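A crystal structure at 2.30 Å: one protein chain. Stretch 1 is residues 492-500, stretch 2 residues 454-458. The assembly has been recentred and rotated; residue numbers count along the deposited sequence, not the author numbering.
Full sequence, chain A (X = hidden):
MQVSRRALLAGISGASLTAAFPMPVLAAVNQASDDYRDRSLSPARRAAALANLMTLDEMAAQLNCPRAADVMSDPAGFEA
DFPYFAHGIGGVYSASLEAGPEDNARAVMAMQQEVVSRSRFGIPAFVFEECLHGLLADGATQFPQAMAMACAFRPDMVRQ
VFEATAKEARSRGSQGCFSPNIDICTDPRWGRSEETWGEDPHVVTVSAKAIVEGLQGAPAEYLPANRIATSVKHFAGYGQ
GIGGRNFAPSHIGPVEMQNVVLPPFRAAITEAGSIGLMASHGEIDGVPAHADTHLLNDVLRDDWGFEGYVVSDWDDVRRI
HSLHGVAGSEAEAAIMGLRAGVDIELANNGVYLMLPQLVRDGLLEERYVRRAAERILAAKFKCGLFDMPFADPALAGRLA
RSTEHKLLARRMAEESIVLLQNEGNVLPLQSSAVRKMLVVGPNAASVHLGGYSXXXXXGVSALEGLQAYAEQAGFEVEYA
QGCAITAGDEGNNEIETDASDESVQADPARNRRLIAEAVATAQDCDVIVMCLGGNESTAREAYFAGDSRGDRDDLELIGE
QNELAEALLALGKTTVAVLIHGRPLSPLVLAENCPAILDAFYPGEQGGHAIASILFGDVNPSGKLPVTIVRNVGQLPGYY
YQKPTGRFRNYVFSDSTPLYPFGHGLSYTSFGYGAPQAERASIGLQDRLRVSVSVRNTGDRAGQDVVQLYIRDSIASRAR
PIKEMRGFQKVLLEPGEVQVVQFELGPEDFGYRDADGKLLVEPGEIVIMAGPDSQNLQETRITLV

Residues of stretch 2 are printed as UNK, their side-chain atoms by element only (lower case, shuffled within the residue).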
# COMPACT_ATOMS: atom_id res chain seq x y z
N ASN A 492 -1.08 -12.48 -36.91
CA ASN A 492 0.34 -12.52 -36.62
C ASN A 492 0.88 -11.11 -36.38
O ASN A 492 0.23 -10.09 -36.67
CB ASN A 492 1.11 -13.24 -37.74
CG ASN A 492 0.85 -12.65 -39.12
OD1 ASN A 492 0.97 -11.44 -39.32
ND2 ASN A 492 0.50 -13.50 -40.07
N ASN A 493 2.10 -11.07 -35.84
CA ASN A 493 2.74 -9.87 -35.33
C ASN A 493 4.00 -9.53 -36.12
O ASN A 493 5.05 -9.21 -35.55
CB ASN A 493 3.08 -10.04 -33.85
CG ASN A 493 2.31 -9.08 -32.97
OD1 ASN A 493 1.37 -8.44 -33.42
ND2 ASN A 493 2.71 -8.99 -31.70
N GLU A 494 3.91 -9.60 -37.44
CA GLU A 494 5.07 -9.46 -38.31
C GLU A 494 5.13 -8.12 -39.04
O GLU A 494 6.22 -7.56 -39.17
CB GLU A 494 5.11 -10.61 -39.32
CG GLU A 494 5.05 -11.99 -38.67
CD GLU A 494 5.27 -13.13 -39.64
OE1 GLU A 494 5.60 -12.86 -40.82
OE2 GLU A 494 5.13 -14.30 -39.22
N ILE A 495 4.00 -7.60 -39.51
CA ILE A 495 3.97 -6.35 -40.27
C ILE A 495 3.92 -5.18 -39.29
O ILE A 495 3.33 -5.26 -38.21
CB ILE A 495 2.77 -6.34 -41.25
CG1 ILE A 495 2.84 -7.55 -42.18
CG2 ILE A 495 2.76 -5.06 -42.07
CD1 ILE A 495 4.14 -7.65 -42.96
N GLU A 496 4.57 -4.08 -39.67
CA GLU A 496 4.76 -2.94 -38.78
C GLU A 496 3.52 -2.06 -38.72
O GLU A 496 2.85 -1.83 -39.72
CB GLU A 496 5.96 -2.10 -39.23
CG GLU A 496 6.96 -2.84 -40.10
CD GLU A 496 8.16 -1.99 -40.46
OE1 GLU A 496 9.31 -2.47 -40.32
OE2 GLU A 496 7.96 -0.82 -40.86
N THR A 497 3.24 -1.55 -37.52
CA THR A 497 2.26 -0.49 -37.31
C THR A 497 2.86 0.52 -36.33
O THR A 497 3.77 0.21 -35.56
CB THR A 497 0.92 -1.02 -36.77
OG1 THR A 497 1.13 -1.75 -35.56
CG2 THR A 497 0.24 -1.92 -37.80
N ASP A 498 2.33 1.74 -36.37
CA ASP A 498 2.88 2.82 -35.56
C ASP A 498 2.46 2.69 -34.10
O ASP A 498 1.43 2.09 -33.77
CB ASP A 498 2.44 4.18 -36.11
CG ASP A 498 0.97 4.20 -36.48
OD1 ASP A 498 0.23 3.26 -36.11
OD2 ASP A 498 0.54 5.16 -37.15
N ALA A 499 3.26 3.28 -33.22
CA ALA A 499 2.95 3.36 -31.80
C ALA A 499 2.22 4.65 -31.43
O ALA A 499 2.08 4.95 -30.24
CB ALA A 499 4.23 3.23 -30.96
N SER A 500 1.75 5.40 -32.43
CA SER A 500 1.00 6.64 -32.21
C SER A 500 -0.51 6.43 -32.24
O SER A 500 -1.26 7.39 -32.05
CB SER A 500 1.41 7.70 -33.24
OG SER A 500 1.49 7.15 -34.54
N UNK A 454 12.58 -4.34 -29.92
CA UNK A 454 12.48 -3.67 -31.23
C UNK A 454 11.18 -4.04 -31.94
O UNK A 454 10.77 -5.20 -31.98
c UNK A 454 13.48 -5.49 -29.95
c UNK A 454 14.39 -5.18 -31.10
c UNK A 454 13.69 -4.21 -32.01
N UNK A 455 10.54 -3.03 -32.52
CA UNK A 455 9.29 -3.20 -33.25
C UNK A 455 9.51 -3.08 -34.76
O UNK A 455 10.24 -2.19 -35.21
c UNK A 455 7.04 -1.18 -30.87
c UNK A 455 7.69 -2.43 -31.42
c UNK A 455 8.25 -2.16 -32.81
n UNK A 455 5.87 -0.22 -28.89
c UNK A 455 6.22 -1.48 -29.62
N UNK A 456 8.88 -3.94 -35.57
CA UNK A 456 7.95 -4.98 -35.10
C UNK A 456 8.66 -6.20 -34.53
O UNK A 456 9.79 -6.48 -34.94
c UNK A 456 7.17 -5.35 -36.36
c UNK A 456 8.14 -5.08 -37.47
c UNK A 456 9.00 -3.93 -37.04
N UNK A 457 8.01 -6.89 -33.60
CA UNK A 457 8.62 -8.07 -32.98
C UNK A 457 8.98 -9.10 -34.03
O UNK A 457 8.24 -9.31 -34.99
c UNK A 457 7.69 -5.92 -29.38
c UNK A 457 8.06 -6.75 -30.44
c UNK A 457 5.69 -7.22 -29.09
c UNK A 457 6.07 -8.04 -30.14
c UNK A 457 7.26 -7.81 -30.83
c UNK A 457 6.50 -6.16 -28.71
c UNK A 457 7.65 -8.71 -31.97
N UNK A 458 10.11 -9.76 -33.83
CA UNK A 458 10.60 -10.82 -34.69
C UNK A 458 10.85 -12.05 -33.83
O UNK A 458 11.69 -12.00 -32.92
c UNK A 458 11.67 -9.16 -36.28
c UNK A 458 12.42 -11.56 -36.28
c UNK A 458 11.89 -10.41 -35.43

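Position 454 carries three side-chain carbons, and the chain they form closes back onto the backbone nitrogen. A three-carbon side chain joined to its own N is the mark of proline, so this is Pro454. Its ring is out of reach of stretch 1 and takes no part in the contact.

Position 455 has four carbons in an unbranched row ending in a nitrogen, and that terminal nitrogen comes near the methyl of Ala499; this identifies Lys455. Its CA-to-CB bond points sideways, yet the nearly extended chain, with chi2 to chi4 all t, carries its end closer to stretch 1. There NZ lies 4.3 Å from CB of Ala499, a loose approach to a methyl group that offers the amine no hydrogen-bonding partner. A long, flexible side chain suits this exposed margin, where the charged end can remain in solvent.

At position 456 three carbons again close a ring onto the backbone nitrogen, and they pack against the backbone oxygens of Glu494 and Ile495 and the carboxylate of Glu496: this is Pro456, preceded by a cis peptide bond. CB points toward the other stretch, and the compact ring meets several residues in succession. CG is 3.6 Å from O of Glu494, CD is 3.6 Å from OE1 of Glu496, and CB is 4.3 Å from O of Ile495. Having no N-H, proline cannot donate a backbone hydrogen bond to these oxygens; it offers a rigid, low-profile surface for packing instead.

Position 457 shows one carbon followed by a ring of six carbons, with no heteroatom, and the ring approaches the side chain of Asn493; hence Phe457. Its CB points sideways, and CD2 comes within 3.8 Å of ND2 of Asn493. The approach to the ring is oblique, and ND2 is hydrogen-bonded elsewhere in the structure, so the amide can pack here with its donor already engaged. The nonpolar ring can lie against the amide without requiring a hydrogen bond from it.

Position 458 has three carbons, one bearing the other two, and is Val458. CB points away, and the side chain stays clear of stretch 1.

The contact thus works by packing between two irregular segments, burying 288 Å² in all, without a hydrogen bond between them. Pro456 contributes the largest covered area, and its CA lies 5.3 Å from CA of Glu496. Beside it, O of Asn493 and O of Phe457 are 3.2 Å apart, but two carbonyl acceptors cannot bond to each other. Shape and van der Waals contact around Pro456 and Phe457 therefore dominate this small interface.

Stretch 2, residues 454-458: PKPFV
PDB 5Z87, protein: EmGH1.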